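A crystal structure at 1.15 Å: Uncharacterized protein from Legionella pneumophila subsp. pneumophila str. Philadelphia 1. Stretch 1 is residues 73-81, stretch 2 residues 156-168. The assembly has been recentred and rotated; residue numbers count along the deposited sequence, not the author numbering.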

ATOM      1  N   GLN A  73      10.222  10.649 -22.295  1.00 18.84           N
ATOM      2  CA  GLN A  73      11.111  10.006 -21.326  1.00 18.15           C
ATOM      3  C   GLN A  73      10.242   9.465 -20.199  1.00 15.05           C
ATOM      4  O   GLN A  73       9.288  10.109 -19.793  1.00 17.76           O
ATOM      5  N   VAL A  74      10.563   8.266 -19.727  1.00 12.15           N
ATOM      6  CA  VAL A  74       9.677   7.478 -18.874  1.00 10.28           C
ATOM      7  C   VAL A  74       9.939   7.730 -17.405  1.00  9.75           C
ATOM      8  O   VAL A  74      11.016   7.470 -16.888  1.00 11.32           O
ATOM      9  N   GLY A  75       8.919   8.223 -16.723  1.00  9.04           N
ATOM     10  CA  GLY A  75       8.935   8.365 -15.264  1.00  9.66           C
ATOM     11  C   GLY A  75       8.593   7.045 -14.600  1.00  8.91           C
ATOM     12  O   GLY A  75       8.044   6.136 -15.236  1.00  9.86           O
ATOM     13  N   ILE A  76       8.897   6.935 -13.304  1.00  8.60           N
ATOM     14  CA  ILE A  76       8.573   5.746 -12.513  1.00  8.54           C
ATOM     15  C   ILE A  76       7.469   6.051 -11.529  1.00  8.25           C
ATOM     16  O   ILE A  76       7.522   7.063 -10.856  1.00  9.17           O
ATOM     17  N   ILE A  77       6.490   5.151 -11.446  1.00  7.64           N
ATOM     18  CA  ILE A  77       5.492   5.206 -10.385  1.00  7.20           C
ATOM     19  C   ILE A  77       5.629   3.940  -9.546  1.00  7.67           C
ATOM     20  O   ILE A  77       5.653   2.826 -10.088  1.00  7.74           O
ATOM     21  N   SER A  78       5.795   4.126  -8.234  1.00  7.53           N
ATOM     22  CA  SER A  78       5.832   3.012  -7.292  1.00  6.80           C
ATOM     23  C   SER A  78       4.457   2.960  -6.661  1.00  7.03           C
ATOM     24  O   SER A  78       4.063   3.904  -5.979  1.00  7.38           O
ATOM     25  N   TYR A  79       3.742   1.866  -6.890  1.00  7.21           N
ATOM     26  CA  TYR A  79       2.397   1.681  -6.418  1.00  6.46           C
ATOM     27  C   TYR A  79       2.367   0.569  -5.353  1.00  6.83           C
ATOM     28  O   TYR A  79       2.715  -0.576  -5.651  1.00  7.43           O
ATOM     29  N   GLN A  80       1.877   0.943  -4.171  1.00  6.39           N
ATOM     30  CA  GLN A  80       1.823   0.078  -2.997  1.00  6.02           C
ATOM     31  C   GLN A  80       0.387  -0.401  -2.788  1.00  6.71           C
ATOM     32  O   GLN A  80      -0.525   0.382  -2.500  1.00  6.81           O
ATOM     33  N   HIS A  81       0.187  -1.702  -2.912  1.00  6.28           N
ATOM     34  CA  HIS A  81      -1.145  -2.301  -2.870  1.00  6.02           C
ATOM     35  C   HIS A  81      -1.789  -2.299  -1.489  1.00  6.32           C
ATOM     36  O   HIS A  81      -1.119  -2.168  -0.463  1.00  7.17           O
ATOM     37  N   HIS A 156      18.782  -1.499 -20.551  1.00 10.29           N
ATOM     38  CA  HIS A 156      19.008  -0.255 -21.290  1.00 11.92           C
ATOM     39  C   HIS A 156      17.703   0.491 -21.521  1.00 12.84           C
ATOM     40  O   HIS A 156      17.475   1.060 -22.601  1.00 16.09           O
ATOM     41  N   TYR A 157      16.844   0.513 -20.513  1.00 12.44           N
ATOM     42  CA  TYR A 157      15.547   1.181 -20.610  1.00 11.75           C
ATOM     43  C   TYR A 157      15.736   2.534 -19.985  1.00 13.98           C
ATOM     44  O   TYR A 157      15.897   2.612 -18.799  1.00 14.88           O
ATOM     45  N   PRO A 158      15.777   3.606 -20.783  1.00 18.10           N
ATOM     46  CA  PRO A 158      16.085   4.846 -20.093  1.00 18.42           C
ATOM     47  C   PRO A 158      14.854   5.381 -19.392  1.00 16.64           C
ATOM     48  O   PRO A 158      13.780   5.316 -19.897  1.00 19.16           O
ATOM     49  N   ILE A 159      15.090   5.926 -18.240  1.00 15.90           N
ATOM     50  CA  ILE A 159      14.068   6.501 -17.413  1.00 14.16           C
ATOM     51  C   ILE A 159      14.470   7.932 -17.144  1.00 14.28           C
ATOM     52  O   ILE A 159      15.646   8.295 -17.252  1.00 19.05           O
ATOM     53  N   SER A 160      13.492   8.754 -16.810  1.00 12.52           N
ATOM     54  CA  SER A 160      13.741  10.129 -16.394  1.00 12.20           C
ATOM     55  C   SER A 160      13.969  10.132 -14.887  1.00 12.11           C
ATOM     56  O   SER A 160      14.069   9.075 -14.254  1.00 14.34           O
ATOM     57  N   ASP A 161      14.060  11.327 -14.310  1.00 13.26           N
ATOM     58  CA  ASP A 161      14.151  11.464 -12.858  1.00 14.21           C
ATOM     59  C   ASP A 161      12.788  11.689 -12.196  1.00 12.47           C
ATOM     60  O   ASP A 161      12.715  11.918 -10.982  1.00 15.41           O
ATOM     61  N   LYS A 162      11.707  11.624 -12.967  1.00 10.65           N
ATOM     62  CA  LYS A 162      10.361  11.751 -12.391  1.00 10.63           C
ATOM     63  C   LYS A 162      10.031  10.471 -11.615  1.00  9.34           C
ATOM     64  O   LYS A 162      10.181   9.360 -12.127  1.00 10.39           O
ATOM     65  N   LEU A 163       9.573  10.655 -10.377  1.00  9.87           N
ATOM     66  CA  LEU A 163       9.231   9.568  -9.475  1.00  9.63           C
ATOM     67  C   LEU A 163       7.950   9.907  -8.729  1.00  8.49           C
ATOM     68  O   LEU A 163       7.868  10.925  -8.024  1.00  9.25           O
ATOM     69  N   TYR A 164       6.948   9.050  -8.863  1.00  8.20           N
ATOM     70  CA  TYR A 164       5.644   9.256  -8.259  1.00  7.96           C
ATOM     71  C   TYR A 164       5.353   8.096  -7.298  1.00  7.89           C
ATOM     72  O   TYR A 164       5.653   6.955  -7.631  1.00  8.63           O
ATOM     73  N   LEU A 165       4.751   8.377  -6.144  1.00  7.94           N
ATOM     74  CA  LEU A 165       4.467   7.325  -5.160  1.00  7.55           C
ATOM     75  C   LEU A 165       2.966   7.327  -4.868  1.00  7.25           C
ATOM     76  O   LEU A 165       2.426   8.356  -4.472  1.00  7.88           O
ATOM     77  N   ALA A 166       2.305   6.178  -4.996  1.00  7.59           N
ATOM     78  CA  ALA A 166       0.871   6.069  -4.704  1.00  7.11           C
ATOM     79  C   ALA A 166       0.577   4.704  -4.103  1.00  6.83           C
ATOM     80  O   ALA A 166       1.341   3.769  -4.247  1.00  7.43           O
ATOM     81  N   GLY A 167      -0.596   4.598  -3.498  1.00  7.04           N
ATOM     82  CA  GLY A 167      -1.071   3.329  -3.000  1.00  6.63           C
ATOM     83  C   GLY A 167      -2.468   3.497  -2.473  1.00  6.92           C
ATOM     84  O   GLY A 167      -2.980   4.616  -2.437  1.00  8.09           O
ATOM     85  N   TYR A 168      -3.079   2.403  -2.010  1.00  6.54           N
ATOM     86  CA  TYR A 168      -4.451   2.471  -1.473  1.00  6.45           C
ATOM     87  C   TYR A 168      -4.507   1.668  -0.197  1.00  7.18           C
ATOM     88  O   TYR A 168      -3.973   0.568  -0.112  1.00  7.25           O
TER

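The two strands run parallel, and their backbones are joined by a ladder that includes Ile 76 N to Lys 162 O (3.0 Å), Tyr 164 N to Ile 76 O and Ser 78 N to Tyr 164 O (both 2.9 Å); before the corner at Asp 161, Ser 160 N also bonds Val 74 O (2.8 Å). Side-chain polar groups serve mainly their own stretch: Ser 78 OG (chi1 t) donates to Gln 80 OE1 at 2.7 Å, and Gln 80 NE2 returns to Ser 78 O at 3.0 Å, a reciprocal pairing in which Gln 80 adopts an m, p rotamer. Across the corner at Asp 161, Ser 160 OG (p) accepts from Lys 162 N at 3.1 Å. A water bridges the stretches, donating to Gln 73 O (2.9 Å) and lying 2.8 Å from Ser 160 OG.

Packing divides between the sheet faces. On one, Ile 76 (m, t) places CD1 3.8 Å from Ile 159 CD1 and CG2 4.0 Å from Leu 163 CD1, while Ser 78 CB meets Leu 165 CD2 at 3.9 Å. On the other, Ile 77 CG1 lies 3.9 Å from Tyr 164 CB. The t rotamer of Tyr 79 brings CD2 within 4.0 Å of Ala 166 CB, and Gly 167 CA sits over its ring face, 3.6 Å from Tyr 79 CE2. Near the start of the contact, Val 74 (t) packs CG1 4.0 Å from Tyr 157 CE2.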

ATOM      1  CB  GLN A  73      12.184  10.961 -20.784  1.00 21.53           C
ATOM      2  CG  GLN A  73      13.448  10.210 -20.280  1.00 26.70           C
ATOM      3  CD  GLN A  73      14.652  11.123 -20.049  1.00 31.42           C
ATOM      4  OE1 GLN A  73      14.533  12.163 -19.414  1.00 26.19           O
ATOM      5  NE2 GLN A  73      15.820  10.714 -20.544  1.00 36.97           N
ATOM      6  CB  VAL A  74       9.824   5.968 -19.199  1.00  9.94           C
ATOM      7  CG1 VAL A  74       8.922   5.132 -18.316  1.00 11.07           C
ATOM      8  CG2 VAL A  74       9.522   5.700 -20.665  1.00 11.56           C
ATOM      9  CB  ILE A  76       9.811   5.240 -11.727  1.00  9.88           C
ATOM     10  CG1 ILE A  76      10.914   4.821 -12.696  1.00 12.37           C
ATOM     11  CG2 ILE A  76       9.482   4.086 -10.803  1.00 11.11           C
ATOM     12  CD1 ILE A  76      12.220   4.426 -12.005  1.00 13.33           C
ATOM     13  CB  ILE A  77       4.074   5.430 -10.942  1.00  8.48           C
ATOM     14  CG1 ILE A  77       3.045   5.739  -9.832  1.00  9.29           C
ATOM     15  CG2 ILE A  77       3.613   4.307 -11.862  1.00  9.60           C
ATOM     16  CD1 ILE A  77       2.385   4.554  -9.203  1.00 10.89           C
ATOM     17  CB  SER A  78       6.935   3.234  -6.238  1.00  7.98           C
ATOM     18  OG  SER A  78       7.056   2.151  -5.345  1.00  9.12           O
ATOM     19  CB  TYR A  79       1.413   1.331  -7.562  1.00  7.47           C
ATOM     20  CG  TYR A  79       0.004   1.292  -7.042  1.00  7.76           C
ATOM     21  CD1 TYR A  79      -0.537   0.118  -6.508  1.00  8.19           C
ATOM     22  CD2 TYR A  79      -0.746   2.447  -6.978  1.00  9.31           C
ATOM     23  CE1 TYR A  79      -1.809   0.105  -5.985  1.00  9.18           C
ATOM     24  CE2 TYR A  79      -2.008   2.470  -6.417  1.00  9.00           C
ATOM     25  CZ  TYR A  79      -2.535   1.299  -5.912  1.00  8.43           C
ATOM     26  OH  TYR A  79      -3.799   1.307  -5.361  1.00 10.52           O
ATOM     27  CB  GLN A  80       2.303   0.873  -1.801  1.00  6.91           C
ATOM     28  CG  GLN A  80       3.798   1.122  -1.747  1.00  7.70           C
ATOM     29  CD  GLN A  80       4.338   1.916  -2.912  1.00  8.10           C
ATOM     30  OE1 GLN A  80       5.106   1.376  -3.700  1.00  8.69           O
ATOM     31  NE2 GLN A  80       3.973   3.197  -3.014  1.00  8.39           N
ATOM     32  CB  HIS A  81      -1.125  -3.722  -3.463  1.00  5.97           C
ATOM     33  CG  HIS A  81      -0.410  -4.736  -2.623  1.00  5.86           C
ATOM     34  ND1 HIS A  81      -0.969  -5.272  -1.479  1.00  6.70           N
ATOM     35  CD2 HIS A  81       0.752  -5.397  -2.818  1.00  6.19           C
ATOM     36  CE1 HIS A  81      -0.142  -6.167  -0.964  1.00  6.98           C
ATOM     37  NE2 HIS A  81       0.900  -6.282  -1.772  1.00  6.48           N
ATOM     38  CB  HIS A 156      19.686  -0.490 -22.653  1.00 12.86           C
ATOM     39  CG  HIS A 156      21.076  -1.018 -22.573  1.00 14.34           C
ATOM     40  ND1 HIS A 156      22.003  -0.772 -23.565  1.00 16.13           N
ATOM     41  CD2 HIS A 156      21.705  -1.789 -21.657  1.00 15.08           C
ATOM     42  CE1 HIS A 156      23.139  -1.369 -23.257  1.00 18.40           C
ATOM     43  NE2 HIS A 156      22.989  -1.997 -22.110  1.00 17.05           N
ATOM     44  CB  TYR A 157      14.512   0.373 -19.833  1.00 12.88           C
ATOM     45  CG  TYR A 157      13.081   0.820 -20.035  1.00 10.32           C
ATOM     46  CD1 TYR A 157      12.404   0.501 -21.193  1.00 12.85           C
ATOM     47  CD2 TYR A 157      12.437   1.594 -19.078  1.00 11.60           C
ATOM     48  CE1 TYR A 157      11.099   0.879 -21.382  1.00 11.18           C
ATOM     49  CE2 TYR A 157      11.141   1.983 -19.262  1.00 11.70           C
ATOM     50  CZ  TYR A 157      10.470   1.632 -20.417  1.00  9.63           C
ATOM     51  OH  TYR A 157       9.169   2.047 -20.578  1.00 11.67           O
ATOM     52  CB  PRO A 158      16.516   5.781 -21.222  1.00 20.63           C
ATOM     53  CG  PRO A 158      15.790   5.253 -22.408  1.00 21.56           C
ATOM     54  CD  PRO A 158      15.954   3.765 -22.238  1.00 18.02           C
ATOM     55  CB  ILE A 159      13.936   5.689 -16.107  1.00 14.61           C
ATOM     56  CG1 ILE A 159      15.319   5.445 -15.501  1.00 20.16           C
ATOM     57  CG2 ILE A 159      13.253   4.334 -16.347  1.00 15.71           C
ATOM     58  CD1 ILE A 159      15.294   5.050 -14.068  1.00 26.23           C
ATOM     59  CB  SER A 160      12.550  10.998 -16.735  1.00 13.03           C
ATOM     60  OG  SER A 160      11.467  10.689 -15.879  1.00 11.33           O
ATOM     61  CB  ASP A 161      15.184  12.548 -12.476  1.00 17.49           C
ATOM     62  CG  ASP A 161      16.635  12.113 -12.772  1.00 26.60           C
ATOM     63  OD1 ASP A 161      17.007  10.944 -12.506  1.00 29.89           O
ATOM     64  OD2 ASP A 161      17.419  12.955 -13.266  1.00 33.85           O
ATOM     65  CB  LYS A 162       9.302  11.970 -13.465  1.00 10.70           C
ATOM     66  CG  LYS A 162       9.415  13.305 -14.241  1.00 12.55           C
ATOM     67  CD  LYS A 162       8.914  14.490 -13.436  1.00 12.48           C
ATOM     68  CE  LYS A 162       8.916  15.792 -14.265  1.00 14.16           C
ATOM     69  NZ  LYS A 162       8.437  16.963 -13.480  1.00 15.78           N
ATOM     70  CB  LEU A 163      10.371   9.317  -8.493  1.00  9.86           C
ATOM     71  CG  LEU A 163      10.129   8.277  -7.402  1.00  9.66           C
ATOM     72  CD1 LEU A 163       9.817   6.879  -7.959  1.00 11.01           C
ATOM     73  CD2 LEU A 163      11.315   8.220  -6.468  1.00 11.37           C
ATOM     74  CB  TYR A 164       4.559   9.298  -9.347  1.00  9.15           C
ATOM     75  CG  TYR A 164       4.909  10.151 -10.550  1.00  9.42           C
ATOM     76  CD1 TYR A 164       4.835  11.532 -10.499  1.00 10.04           C
ATOM     77  CD2 TYR A 164       5.367   9.567 -11.721  1.00  9.83           C
ATOM     78  CE1 TYR A 164       5.174  12.309 -11.625  1.00 10.02           C
ATOM     79  CE2 TYR A 164       5.696  10.311 -12.826  1.00 10.21           C
ATOM     80  CZ  TYR A 164       5.626  11.685 -12.772  1.00  9.51           C
ATOM     81  OH  TYR A 164       5.935  12.438 -13.880  1.00 11.92           O
ATOM     82  CB  LEU A 165       5.239   7.573  -3.857  1.00  8.88           C
ATOM     83  CG  LEU A 165       6.738   7.882  -3.962  1.00  9.51           C
ATOM     84  CD1 LEU A 165       7.274   8.169  -2.557  1.00 10.96           C
ATOM     85  CD2 LEU A 165       7.538   6.803  -4.666  1.00  9.55           C
ATOM     86  CB  ALA A 166       0.025   6.278  -5.955  1.00  9.56           C
ATOM     87  CB  TYR A 168      -5.460   1.914  -2.485  1.00  7.26           C
ATOM     88  CG  TYR A 168      -6.886   2.367  -2.215  1.00  7.36           C
ATOM     89  CD1 TYR A 168      -7.272   3.655  -2.545  1.00  8.12           C
ATOM     90  CD2 TYR A 168      -7.839   1.544  -1.612  1.00  7.59           C
ATOM     91  CE1 TYR A 168      -8.573   4.102  -2.297  1.00  8.03           C
ATOM     92  CE2 TYR A 168      -9.120   1.982  -1.345  1.00  7.71           C
ATOM     93  CZ  TYR A 168      -9.478   3.269  -1.700  1.00  7.91           C
ATOM     94  OH  TYR A 168     -10.719   3.765  -1.417  1.00  9.57           O
TER
HETATM   95  O   HOH W   1       9.364  11.694 -17.357  1.00 14.15           O